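Local coordinates for DNA-3-methyladenine glycosidase (PDB 2H56), which belongs to the HhH-GPD superfamily of base excision DNA repair proteins, which are built largely from helices, at residues Glu96-Ala101 / Arg106-Ile111. Numbering follows the deposited sequence.
Sequences EALRQA and RKIEYI
The ammonium nitrogen NZ of K107, gripped by the backbone oxygens of V60 and Q62, ties one side of helix 105-119 to the end of helix 51-61, while the next residue, I108, turns toward L98 and R99. Lysine suits its place because its long, nearly extended chain can carry a charge past I59 and L64 to two backbone oxygens. I108 supplies the apolar contact between the two helices: its CG1 branch lies beside the backbone N (chi1 -70°) and runs on extended, so that CD1 comes 3.8 Å from CB of L98. The leucine side chain lies at a slant to the isoleucine, with its CD1 4.1 Å from CG1 of I108. R99 crosses I108 at about a right angle, its CG, with CD behind it, lying against I108 CD1; the chain, bent at chi3 (56°), then leads the exposed guanidinium away from I108. In this all-helical part of the HhH-GPD fold, helices 95-100 and 105-119 are consecutive and joined by a short loop, where OG of S104 accepts the N-H of K107 at the start of the second helix. Branched aliphatics suit the buried seam, and L98 also packs against V76 of helix 66-80, while I111 reaches I59.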
loop_
_atom_site.group_PDB
_atom_site.type_symbol
_atom_site.label_atom_id
_atom_site.label_comp_id
_atom_site.label_asym_id
_atom_site.label_seq_id
_atom_site.Cartn_x
_atom_site.Cartn_y
_atom_site.Cartn_z
ATOM N N GLU A 96 -0.529 -28.674 7.475
ATOM C CA GLU A 96 0.514 -28.977 8.464
ATOM C C GLU A 96 1.842 -28.465 7.897
ATOM O O GLU A 96 2.647 -27.875 8.609
ATOM C CB GLU A 96 0.579 -30.468 8.838
ATOM N N ALA A 97 2.059 -28.638 6.601
ATOM C CA ALA A 97 3.349 -28.257 6.018
ATOM C C ALA A 97 3.565 -26.766 6.210
ATOM O O ALA A 97 4.626 -26.347 6.694
ATOM C CB ALA A 97 3.416 -28.622 4.554
ATOM N N LEU A 98 2.554 -25.977 5.833
ATOM C CA LEU A 98 2.571 -24.519 5.988
ATOM C C LEU A 98 2.783 -24.093 7.429
ATOM O O LEU A 98 3.521 -23.129 7.698
ATOM C CB LEU A 98 1.263 -23.919 5.486
ATOM C CG LEU A 98 1.100 -23.817 3.963
ATOM C CD1 LEU A 98 -0.297 -23.347 3.605
ATOM C CD2 LEU A 98 2.184 -22.894 3.375
ATOM N N ARG A 99 2.149 -24.803 8.365
ATOM C CA ARG A 99 2.381 -24.527 9.773
ATOM C C ARG A 99 3.783 -24.836 10.236
ATOM O O ARG A 99 4.352 -24.080 11.011
ATOM C CB ARG A 99 1.340 -25.237 10.650
ATOM C CG ARG A 99 0.036 -24.448 10.591
ATOM C CD ARG A 99 -0.929 -24.682 11.726
ATOM N NE ARG A 99 -0.353 -24.446 13.042
ATOM C CZ ARG A 99 -0.997 -24.749 14.160
ATOM N NH1 ARG A 99 -2.233 -25.226 14.111
ATOM N NH2 ARG A 99 -0.424 -24.568 15.328
ATOM N N GLN A 100 4.356 -25.929 9.758
ATOM C CA GLN A 100 5.733 -26.222 10.071
ATOM C C GLN A 100 6.667 -25.171 9.518
ATOM O O GLN A 100 7.744 -24.956 10.050
ATOM C CB GLN A 100 6.123 -27.572 9.511
ATOM C CG GLN A 100 5.627 -28.679 10.373
ATOM C CD GLN A 100 6.214 -30.020 10.006
ATOM O OE1 GLN A 100 7.172 -30.123 9.205
ATOM N NE2 GLN A 100 5.636 -31.074 10.589
ATOM N N ALA A 101 6.271 -24.545 8.426
ATOM C CA ALA A 101 7.058 -23.463 7.851
ATOM C C ALA A 101 6.944 -22.176 8.677
ATOM O O ALA A 101 7.691 -21.240 8.452
ATOM C CB ALA A 101 6.625 -23.206 6.382
ATOM N N ARG A 106 -4.325 -18.784 11.480
ATOM C CA ARG A 106 -5.173 -17.772 10.888
ATOM C C ARG A 106 -4.688 -17.372 9.483
ATOM O O ARG A 106 -5.478 -17.251 8.537
ATOM C CB ARG A 106 -5.290 -16.544 11.801
ATOM C CG ARG A 106 -6.338 -16.694 12.933
ATOM C CD ARG A 106 -7.277 -15.494 12.931
ATOM N NE ARG A 106 -8.045 -15.401 14.161
ATOM C CZ ARG A 106 -7.560 -15.002 15.336
ATOM N NH1 ARG A 106 -6.280 -14.646 15.464
ATOM N NH2 ARG A 106 -8.364 -14.970 16.399
ATOM N N LYS A 107 -3.394 -17.155 9.335
ATOM C CA LYS A 107 -2.895 -16.765 8.027
ATOM C C LYS A 107 -3.165 -17.855 6.962
ATOM O O LYS A 107 -3.430 -17.564 5.806
ATOM C CB LYS A 107 -1.422 -16.411 8.098
ATOM C CG LYS A 107 -1.133 -15.107 8.839
ATOM C CD LYS A 107 0.382 -14.928 9.055
ATOM C CE LYS A 107 0.741 -13.528 9.537
ATOM N NZ LYS A 107 2.192 -13.428 9.834
ATOM N N ILE A 108 -3.152 -19.115 7.365
ATOM C CA ILE A 108 -3.479 -20.188 6.439
ATOM C C ILE A 108 -4.912 -20.095 5.950
ATOM O O ILE A 108 -5.148 -20.246 4.756
ATOM C CB ILE A 108 -3.206 -21.559 7.041
ATOM C CG1 ILE A 108 -1.680 -21.746 7.149
ATOM C CG2 ILE A 108 -3.848 -22.628 6.162
ATOM C CD1 ILE A 108 -1.264 -22.814 8.099
ATOM N N GLU A 109 -5.855 -19.819 6.851
ATOM C CA GLU A 109 -7.228 -19.608 6.451
ATOM C C GLU A 109 -7.328 -18.423 5.455
ATOM O O GLU A 109 -8.024 -18.518 4.433
ATOM C CB GLU A 109 -8.112 -19.388 7.674
ATOM C CG GLU A 109 -9.596 -19.018 7.350
ATOM C CD GLU A 109 -10.540 -18.870 8.600
ATOM O OE1 GLU A 109 -10.061 -19.011 9.758
ATOM O OE2 GLU A 109 -11.764 -18.618 8.402
ATOM N N TYR A 110 -6.626 -17.322 5.718
ATOM C CA TYR A 110 -6.699 -16.203 4.800
ATOM C C TYR A 110 -6.141 -16.564 3.428
ATOM O O TYR A 110 -6.728 -16.234 2.414
ATOM C CB TYR A 110 -5.962 -14.967 5.333
ATOM C CG TYR A 110 -6.338 -14.534 6.733
ATOM C CD1 TYR A 110 -7.613 -14.776 7.262
ATOM C CD2 TYR A 110 -5.401 -13.869 7.535
ATOM C CE1 TYR A 110 -7.940 -14.362 8.555
ATOM C CE2 TYR A 110 -5.722 -13.451 8.832
ATOM C CZ TYR A 110 -6.975 -13.706 9.335
ATOM O OH TYR A 110 -7.237 -13.297 10.613
ATOM N N ILE A 111 -5.007 -17.236 3.396
ATOM C CA ILE A 111 -4.387 -17.623 2.127
ATOM C C ILE A 111 -5.316 -18.558 1.325
ATOM O O ILE A 111 -5.551 -18.370 0.119
ATOM C CB ILE A 111 -2.999 -18.293 2.361
ATOM C CG1 ILE A 111 -2.001 -17.223 2.828
ATOM C CG2 ILE A 111 -2.481 -18.993 1.073
ATOM C CD1 ILE A 111 -0.833 -17.739 3.664
#